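Local coordinates for protein endonuclease V (Homo sapiens, PDB 6OZE) that probably cleaves inosine-containing RNA in a metal-dependent way, as an inosine-specific endoribonuclease of the RNase H clan, at residues V43-V48 / F90-F95; E73-S78 / V100-E105. The protein carries 4 engineered substitutions. All blocks are in the same frame, centred on the assembly; numbering follows the deposited sequence.

Interaction 1: residues V43-V48 / F90-F95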
ATOM      1  N   VAL A  43      -1.192   0.644  -6.672  1.00 17.00           N
ATOM      2  CA  VAL A  43       0.053   0.063  -7.181  1.00 16.63           C
ATOM      3  C   VAL A  43       0.151  -1.390  -6.759  1.00 17.63           C
ATOM      4  O   VAL A  43      -0.338  -1.785  -5.695  1.00 21.49           O
ATOM      5  CB  VAL A  43       1.344   0.818  -6.783  1.00 20.40           C
ATOM      6  CG1 VAL A  43       1.433   2.165  -7.486  1.00 23.89           C
ATOM      7  CG2 VAL A  43       1.448   0.962  -5.261  1.00 22.93           C
ATOM      8  N   ASP A  44       0.830  -2.189  -7.598  1.00 18.04           N
ATOM      9  CA  ASP A  44       1.021  -3.603  -7.326  1.00 19.89           C
ATOM     10  C   ASP A  44       2.342  -4.033  -7.928  1.00 19.36           C
ATOM     11  O   ASP A  44       2.711  -3.562  -9.004  1.00 19.99           O
ATOM     12  CB  ASP A  44      -0.037  -4.465  -8.015  1.00 22.47           C
ATOM     13  CG  ASP A  44       0.256  -5.953  -7.885  1.00 22.28           C
ATOM     14  OD1 ASP A  44       0.146  -6.512  -6.772  1.00 24.88           O
ATOM     15  OD2 ASP A  44       0.662  -6.570  -8.892  1.00 27.82           O
ATOM     16  N   VAL A  45       3.025  -4.935  -7.235  1.00 21.33           N
ATOM     17  CA  VAL A  45       4.071  -5.762  -7.822  1.00 20.51           C
ATOM     18  C   VAL A  45       3.705  -7.211  -7.563  1.00 22.96           C
ATOM     19  O   VAL A  45       3.407  -7.585  -6.423  1.00 24.42           O
ATOM     20  CB  VAL A  45       5.463  -5.448  -7.243  1.00 23.90           C
ATOM     21  CG1 VAL A  45       6.518  -6.377  -7.870  1.00 27.58           C
ATOM     22  CG2 VAL A  45       5.810  -4.010  -7.510  1.00 24.60           C
ATOM     23  N   SER A  46       3.736  -8.028  -8.615  1.00 21.66           N
ATOM     24  CA  SER A  46       3.388  -9.436  -8.518  1.00 21.07           C
ATOM     25  C   SER A  46       4.457 -10.261  -9.199  1.00 23.64           C
ATOM     26  O   SER A  46       4.778 -10.006 -10.360  1.00 25.90           O
ATOM     27  CB  SER A  46       2.056  -9.713  -9.220  1.00 23.72           C
ATOM     28  OG  SER A  46       0.990  -9.111  -8.492  1.00 24.82           O
ATOM     29  N   PHE A  47       4.968 -11.270  -8.504  1.00 25.25           N
ATOM     30  CA  PHE A  47       5.966 -12.152  -9.086  1.00 26.98           C
ATOM     31  C   PHE A  47       5.334 -13.155 -10.034  1.00 30.47           C
ATOM     32  O   PHE A  47       4.197 -13.603  -9.844  1.00 32.47           O
ATOM     33  CB  PHE A  47       6.721 -12.908  -7.998  1.00 35.93           C
ATOM     34  CG  PHE A  47       7.564 -12.029  -7.152  1.00 57.84           C
ATOM     35  CD1 PHE A  47       7.036 -11.412  -6.033  1.00 73.70           C
ATOM     36  CD2 PHE A  47       8.882 -11.795  -7.490  1.00 68.62           C
ATOM     37  CE1 PHE A  47       7.810 -10.588  -5.252  1.00 82.41           C
ATOM     38  CE2 PHE A  47       9.660 -10.977  -6.715  1.00 80.89           C
ATOM     39  CZ  PHE A  47       9.122 -10.371  -5.589  1.00 86.13           C
ATOM     40  N   VAL A  48       6.089 -13.497 -11.074  1.00 27.81           N
ATOM     41  CA  VAL A  48       5.733 -14.616 -11.931  1.00 29.33           C
ATOM     42  C   VAL A  48       5.822 -15.903 -11.127  1.00 40.47           C
ATOM     43  O   VAL A  48       6.850 -16.184 -10.495  1.00 39.89           O
ATOM     44  CB  VAL A  48       6.668 -14.657 -13.149  1.00 29.34           C
ATOM     45  CG1 VAL A  48       6.404 -15.891 -13.995  1.00 35.07           C
ATOM     46  CG2 VAL A  48       6.480 -13.384 -13.951  1.00 30.93           C
ATOM     47  N   PHE A  90      13.201  -2.180  -1.182  1.00 27.63           N
ATOM     48  CA  PHE A  90      14.348  -1.972  -2.051  1.00 27.95           C
ATOM     49  C   PHE A  90      14.233  -2.753  -3.351  1.00 35.58           C
ATOM     50  O   PHE A  90      14.877  -2.387  -4.339  1.00 43.17           O
ATOM     51  CB  PHE A  90      15.648  -2.295  -1.315  1.00 28.65           C
ATOM     52  CG  PHE A  90      16.001  -1.281  -0.271  1.00 32.08           C
ATOM     53  CD1 PHE A  90      16.729  -0.148  -0.604  1.00 30.13           C
ATOM     54  CD2 PHE A  90      15.580  -1.441   1.035  1.00 31.73           C
ATOM     55  CE1 PHE A  90      17.038   0.795   0.360  1.00 30.52           C
ATOM     56  CE2 PHE A  90      15.880  -0.491   2.004  1.00 33.73           C
ATOM     57  CZ  PHE A  90      16.613   0.624   1.669  1.00 31.19           C
ATOM     58  N   ARG A  91      13.430  -3.811  -3.376  1.00 28.64           N
ATOM     59  CA  ARG A  91      13.209  -4.550  -4.612  1.00 37.05           C
ATOM     60  C   ARG A  91      12.139  -3.915  -5.486  1.00 35.90           C
ATOM     61  O   ARG A  91      12.261  -3.943  -6.716  1.00 38.34           O
ATOM     62  CB  ARG A  91      12.798  -5.991  -4.297  1.00 39.04           C
ATOM     63  CG  ARG A  91      13.574  -6.606  -3.147  1.00 44.59           C
ATOM     64  CD  ARG A  91      14.049  -7.991  -3.490  1.00 54.22           C
ATOM     65  NE  ARG A  91      12.966  -8.900  -3.831  1.00 55.04           N
ATOM     66  CZ  ARG A  91      13.098  -9.922  -4.671  1.00 52.04           C
ATOM     67  NH1 ARG A  91      14.255 -10.151  -5.272  1.00 49.19           N
ATOM     68  NH2 ARG A  91      12.067 -10.710  -4.917  1.00 52.29           N
ATOM     69  N   GLU A  92      11.105  -3.334  -4.880  1.00 29.29           N
ATOM     70  CA  GLU A  92       9.882  -2.929  -5.572  1.00 28.75           C
ATOM     71  C   GLU A  92       9.798  -1.439  -5.868  1.00 30.25           C
ATOM     72  O   GLU A  92       9.329  -1.051  -6.946  1.00 27.29           O
ATOM     73  CB  GLU A  92       8.657  -3.313  -4.738  1.00 34.94           C
ATOM     74  CG  GLU A  92       8.434  -4.802  -4.587  1.00 38.25           C
ATOM     75  CD  GLU A  92       7.127  -5.108  -3.879  1.00 36.00           C
ATOM     76  OE1 GLU A  92       6.367  -4.157  -3.604  1.00 42.52           O
ATOM     77  OE2 GLU A  92       6.857  -6.296  -3.607  1.00 48.91           O
ATOM     78  N   VAL A  93      10.214  -0.591  -4.923  1.00 25.57           N
ATOM     79  CA  VAL A  93      10.043   0.858  -5.101  1.00 23.87           C
ATOM     80  C   VAL A  93      10.664   1.400  -6.379  1.00 23.05           C
ATOM     81  O   VAL A  93      10.036   2.264  -7.023  1.00 25.39           O
ATOM     82  CB  VAL A  93      10.456   1.611  -3.829  1.00 25.38           C
ATOM     83  CG1 VAL A  93      10.557   3.100  -4.109  1.00 30.83           C
ATOM     84  CG2 VAL A  93       9.452   1.374  -2.713  1.00 28.04           C
ATOM     85  N   PRO A  94      11.867   0.977  -6.819  1.00 24.84           N
ATOM     86  CA  PRO A  94      12.416   1.551  -8.057  1.00 25.50           C
ATOM     87  C   PRO A  94      11.449   1.486  -9.225  1.00 27.67           C
ATOM     88  O   PRO A  94      11.335   2.447  -9.999  1.00 26.73           O
ATOM     89  CB  PRO A  94      13.663   0.702  -8.314  1.00 25.95           C
ATOM     90  CG  PRO A  94      14.085   0.263  -6.969  1.00 27.38           C
ATOM     91  CD  PRO A  94      12.812   0.014  -6.219  1.00 25.54           C
ATOM     92  N   PHE A  95      10.746   0.368  -9.372  1.00 23.71           N
ATOM     93  CA  PHE A  95       9.872   0.198 -10.524  1.00 24.14           C
ATOM     94  C   PHE A  95       8.571   0.960 -10.367  1.00 23.71           C
ATOM     95  O   PHE A  95       8.071   1.545 -11.335  1.00 24.08           O
ATOM     96  CB  PHE A  95       9.631  -1.289 -10.765  1.00 25.49           C
ATOM     97  CG  PHE A  95      10.899  -2.050 -10.917  1.00 29.24           C
ATOM     98  CD1 PHE A  95      11.631  -1.953 -12.086  1.00 29.28           C
ATOM     99  CD2 PHE A  95      11.403  -2.805  -9.874  1.00 33.61           C
ATOM    100  CE1 PHE A  95      12.824  -2.628 -12.228  1.00 33.68           C
ATOM    101  CE2 PHE A  95      12.607  -3.475 -10.013  1.00 37.22           C
ATOM    102  CZ  PHE A  95      13.311  -3.391 -11.191  1.00 37.89           C
TER
HETATM  103  O   HOH W   1       4.162  -7.225  -3.808  1.00 46.87           O
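V45 and E92 carry the broadest part of this contact, and theirs are the nearest backbones, with V45 CA 6.8 Å from E92 CA. The acidic side chain leaves the helix with CG anti to the carbonyl carbon (chi1 -67°) and runs on extended, which carries its carboxylate across the valine: V45 CB lies 3.8 Å from E92 CD. The CG2 methyl of V45 reaches the same group, 3.9 Å from E92 OE1, while CG1 meets only the aliphatic CG of E92. All this is van der Waals contact, and no direct hydrogen bond joins the two segments. V130 of helix 130-138 packs against E92 as well.

The closest approach is between F47 and R91, whose side chains cross at about a right angle. R91 NH2 comes within 3.0 Å of both CE2 and CZ of F47, with the guanidinium and ring planes 16° apart; the approach is oblique, and R91 NH1 and NH2 hydrogen-bond to A81 O and S52 O respectively. F47, partly exposed, also touches L79.

The looser side is bridged by solvent. One water sits 2.7 Å from V45 O and 2.9 Å from E92 OE2, linking strand backbone to helix carboxylate.

On the opposite face of the strand, against helix 226-242, S46 OG donates to the syn lone pair of D44 OD2 at 2.6 Å, beside S235.

Strand 39-47 thus lies in a mixed sheet with helices on both faces, and helix 89-106 makes the crossover from strand 69-78 to strand 115-118, a topology consistent with the RNase H-like fold of the clan.

Interaction 2: residues E73-S78 / V100-E105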
ATOM      1  N   GLU A  73      -1.081   1.233 -16.317  1.00 21.96           N
ATOM      2  CA  GLU A  73       0.167   0.866 -16.968  1.00 22.23           C
ATOM      3  C   GLU A  73       0.783  -0.298 -16.212  1.00 23.06           C
ATOM      4  O   GLU A  73       0.854  -0.271 -14.981  1.00 21.60           O
ATOM      5  CB  GLU A  73       1.131   2.052 -17.020  1.00 24.16           C
ATOM      6  CG  GLU A  73       2.469   1.743 -17.732  1.00 25.26           C
ATOM      7  CD  GLU A  73       2.327   1.469 -19.227  1.00 37.70           C
ATOM      8  OE1 GLU A  73       1.320   1.888 -19.836  1.00 36.31           O
ATOM      9  OE2 GLU A  73       3.246   0.846 -19.802  1.00 47.72           O
ATOM     10  N   SER A  74       1.228  -1.318 -16.953  1.00 22.37           N
ATOM     11  CA  SER A  74       1.869  -2.489 -16.366  1.00 21.69           C
ATOM     12  C   SER A  74       3.157  -2.743 -17.126  1.00 22.51           C
ATOM     13  O   SER A  74       3.208  -2.550 -18.345  1.00 26.14           O
ATOM     14  CB  SER A  74       1.001  -3.732 -16.522  1.00 24.53           C
ATOM     15  OG  SER A  74      -0.209  -3.598 -15.780  1.00 27.93           O
ATOM     16  N   ARG A  75       4.198  -3.168 -16.416  1.00 19.09           N
ATOM     17  CA  ARG A  75       5.473  -3.463 -17.061  1.00 20.79           C
ATOM     18  C   ARG A  75       6.102  -4.681 -16.410  1.00 20.47           C
ATOM     19  O   ARG A  75       6.165  -4.767 -15.181  1.00 20.43           O
ATOM     20  CB  ARG A  75       6.426  -2.270 -16.948  1.00 27.12           C
ATOM     21  CG  ARG A  75       5.964  -1.061 -17.717  1.00 39.14           C
ATOM     22  CD  ARG A  75       7.072  -0.524 -18.592  1.00 56.54           C
ATOM     23  NE  ARG A  75       7.534   0.770 -18.109  1.00 69.75           N
ATOM     24  CZ  ARG A  75       6.908   1.914 -18.353  1.00 73.84           C
ATOM     25  NH1 ARG A  75       5.797   1.919 -19.078  1.00 75.24           N
ATOM     26  NH2 ARG A  75       7.392   3.053 -17.875  1.00 75.38           N
ATOM     27  N   MET A  76       6.593  -5.608 -17.230  1.00 22.06           N
ATOM     28  CA  MET A  76       7.411  -6.692 -16.706  1.00 21.83           C
ATOM     29  C   MET A  76       8.775  -6.145 -16.309  1.00 21.45           C
ATOM     30  O   MET A  76       9.373  -5.338 -17.032  1.00 24.87           O
ATOM     31  CB  MET A  76       7.631  -7.786 -17.754  1.00 23.35           C
ATOM     32  CG  MET A  76       6.383  -8.466 -18.310  1.00 24.49           C
ATOM     33  SD  MET A  76       5.373  -9.262 -17.024  1.00 26.05           S
ATOM     34  CE  MET A  76       6.494 -10.543 -16.478  1.00 30.71           C
ATOM     35  N   VAL A  77       9.266  -6.594 -15.154  1.00 21.21           N
ATOM     36  CA  VAL A  77      10.507  -6.102 -14.571  1.00 24.39           C
ATOM     37  C   VAL A  77      11.251  -7.273 -13.945  1.00 25.74           C
ATOM     38  O   VAL A  77      10.678  -8.328 -13.674  1.00 26.17           O
ATOM     39  CB  VAL A  77      10.248  -5.011 -13.500  1.00 23.45           C
ATOM     40  CG1 VAL A  77       9.531  -3.806 -14.112  1.00 25.07           C
ATOM     41  CG2 VAL A  77       9.432  -5.579 -12.354  1.00 26.47           C
ATOM     42  N   SER A  78      12.549  -7.081 -13.722  1.00 27.76           N
ATOM     43  CA  SER A  78      13.390  -8.072 -13.056  1.00 30.54           C
ATOM     44  C   SER A  78      13.853  -7.500 -11.721  1.00 29.70           C
ATOM     45  O   SER A  78      14.576  -6.500 -11.698  1.00 31.84           O
ATOM     46  CB  SER A  78      14.602  -8.418 -13.916  1.00 33.41           C
ATOM     47  OG  SER A  78      14.209  -9.080 -15.106  1.00 34.26           O
ATOM     48  N   VAL A 100       5.218   5.987 -11.711  1.00 22.01           N
ATOM     49  CA  VAL A 100       4.620   7.257 -11.300  1.00 26.99           C
ATOM     50  C   VAL A 100       5.243   8.411 -12.072  1.00 26.21           C
ATOM     51  O   VAL A 100       4.543   9.315 -12.548  1.00 27.39           O
ATOM     52  CB  VAL A 100       4.748   7.437  -9.776  1.00 25.09           C
ATOM     53  CG1 VAL A 100       4.250   8.820  -9.361  1.00 30.52           C
ATOM     54  CG2 VAL A 100       3.971   6.353  -9.058  1.00 24.35           C
ATOM     55  N   GLN A 101       6.572   8.389 -12.238  1.00 27.39           N
ATOM     56  CA  GLN A 101       7.222   9.470 -12.971  1.00 29.38           C
ATOM     57  C   GLN A 101       6.816   9.480 -14.440  1.00 27.92           C
ATOM     58  O   GLN A 101       6.589  10.552 -15.016  1.00 34.03           O
ATOM     59  CB  GLN A 101       8.741   9.401 -12.817  1.00 34.36           C
ATOM     60  CG  GLN A 101       9.450  10.633 -13.380  1.00 42.13           C
ATOM     61  CD  GLN A 101       9.037  11.915 -12.665  1.00 38.72           C
ATOM     62  OE1 GLN A 101       8.682  11.897 -11.484  1.00 47.75           O
ATOM     63  NE2 GLN A 101       9.075  13.031 -13.384  1.00 54.41           N
ATOM     64  N   GLN A 102       6.710   8.304 -15.067  1.00 27.56           N
ATOM     65  CA  GLN A 102       6.204   8.248 -16.434  1.00 30.39           C
ATOM     66  C   GLN A 102       4.841   8.925 -16.542  1.00 31.00           C
ATOM     67  O   GLN A 102       4.593   9.718 -17.460  1.00 35.13           O
ATOM     68  CB  GLN A 102       6.108   6.799 -16.912  1.00 37.78           C
ATOM     69  CG  GLN A 102       5.359   6.671 -18.235  1.00 55.11           C
ATOM     70  CD  GLN A 102       4.956   5.249 -18.572  1.00 65.82           C
ATOM     71  OE1 GLN A 102       4.988   4.362 -17.720  1.00 62.93           O
ATOM     72  NE2 GLN A 102       4.569   5.025 -19.825  1.00 82.25           N
ATOM     73  N   LEU A 103       3.945   8.623 -15.606  1.00 28.36           N
ATOM     74  CA  LEU A 103       2.639   9.274 -15.600  1.00 29.70           C
ATOM     75  C   LEU A 103       2.783  10.784 -15.424  1.00 31.11           C
ATOM     76  O   LEU A 103       2.158  11.566 -16.145  1.00 34.17           O
ATOM     77  CB  LEU A 103       1.776   8.669 -14.493  1.00 25.80           C
ATOM     78  CG  LEU A 103       0.376   9.278 -14.379  1.00 26.71           C
ATOM     79  CD1 LEU A 103      -0.361   9.178 -15.712  1.00 31.38           C
ATOM     80  CD2 LEU A 103      -0.401   8.601 -13.249  1.00 26.99           C
ATOM     81  N   ARG A 104       3.618  11.209 -14.467  1.00 33.87           N
ATOM     82  CA  ARG A 104       3.759  12.632 -14.160  1.00 40.26           C
ATOM     83  C   ARG A 104       4.201  13.432 -15.378  1.00 45.88           C
ATOM     84  O   ARG A 104       3.812  14.596 -15.533  1.00 48.92           O
ATOM     85  CB  ARG A 104       4.750  12.826 -13.004  1.00 44.37           C
ATOM     86  CG  ARG A 104       4.555  14.121 -12.215  1.00 54.14           C
ATOM     87  CD  ARG A 104       5.727  14.420 -11.274  1.00 53.32           C
ATOM     88  NE  ARG A 104       5.956  13.377 -10.273  1.00 42.31           N
ATOM     89  CZ  ARG A 104       5.462  13.393  -9.036  1.00 45.67           C
ATOM     90  NH1 ARG A 104       4.697  14.398  -8.632  1.00 47.00           N
ATOM     91  NH2 ARG A 104       5.733  12.401  -8.197  1.00 49.49           N
ATOM     92  N   GLU A 105       4.999  12.826 -16.258  1.00 45.22           N
ATOM     93  CA  GLU A 105       5.472  13.507 -17.456  1.00 48.47           C
ATOM     94  C   GLU A 105       4.550  13.290 -18.650  1.00 49.76           C
ATOM     95  O   GLU A 105       4.399  14.190 -19.486  1.00 58.17           O
ATOM     96  CB  GLU A 105       6.889  13.035 -17.790  1.00 52.63           C
ATOM     97  CG  GLU A 105       7.904  13.364 -16.710  1.00 59.99           C
ATOM     98  CD  GLU A 105       9.256  12.721 -16.954  1.00 76.07           C
ATOM     99  OE1 GLU A 105       9.398  11.978 -17.950  1.00 80.10           O
ATOM    100  OE2 GLU A 105      10.176  12.955 -16.143  1.00 78.04           O
TER
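R75 grips the amide oxygen of Q102 with two nitrogens at once. R75 NH2 donates to Q102 OE1 at 2.7 Å and R75 NH1 to the same OE1 at 2.9 Å, but the N-H...O angles of 128° and 123° are far from straight, so both bonds are weak. The oxygen lies at the edge of the guanidinium, near its plane, whereas the amide is turned about halfway between parallel and perpendicular to that plane. Q102 NE2, 3.4 Å from R75 NH1, is a second donor and makes no bond there. R75 NH1 is shared: it also forms a salt bridge with E73 OE2 at 2.9 Å, two residues back on the same strand, again with poor hydrogen-bond geometry.

Q102 spans the gap because its CG stands anti to the backbone N (chi1 170°) and the chain continues extended, while R75 comes from the opposite direction, bent in the middle. A leucine in place of Q102 would probably leave the guanidinium without its partner on the helix and freer to turn, with E73 its remaining mate here. The contact joins edge strand 69-78 of the RNase H-like mixed sheet, paired antiparallel with strand 54-63 through E73 with L59 and R75 with A57, to the crossover helix 89-106 that follows it in the chain.

Packing between the segments is slight, 116 Å² counting both sides, and lies at the protein surface. E73 CG touches Q102 OE1 at 3.6 Å, the two side chains crossing at about a right angle. L99, one turn earlier on the helix, lies against both E73 and R75. Further inward, buried L103 packs on V61 of strand 54-63.

In the fold
Both contacts set helix 89-106 against one face of the same sheet, interaction 1 near the helix start on strand 39-47 and interaction 2 toward its end on edge strand 69-78. Their centres are about 11 Å apart, and interaction 1 lies deeper, its centre about 11 Å from the chain centre against about 17 Å. F95 connects them directly: F95 CZ is 3.4 Å from S78 O, and F95 CD1 is 3.5 Å from V77 CG1. Just past the end of strand 39-47, V48 CG2 meets M76 CE of strand 69-78 at 3.8 Å. None of the residues at the two sodium sites (L37, Q38 and F64; R166, L168 and Q169) belongs to either contact.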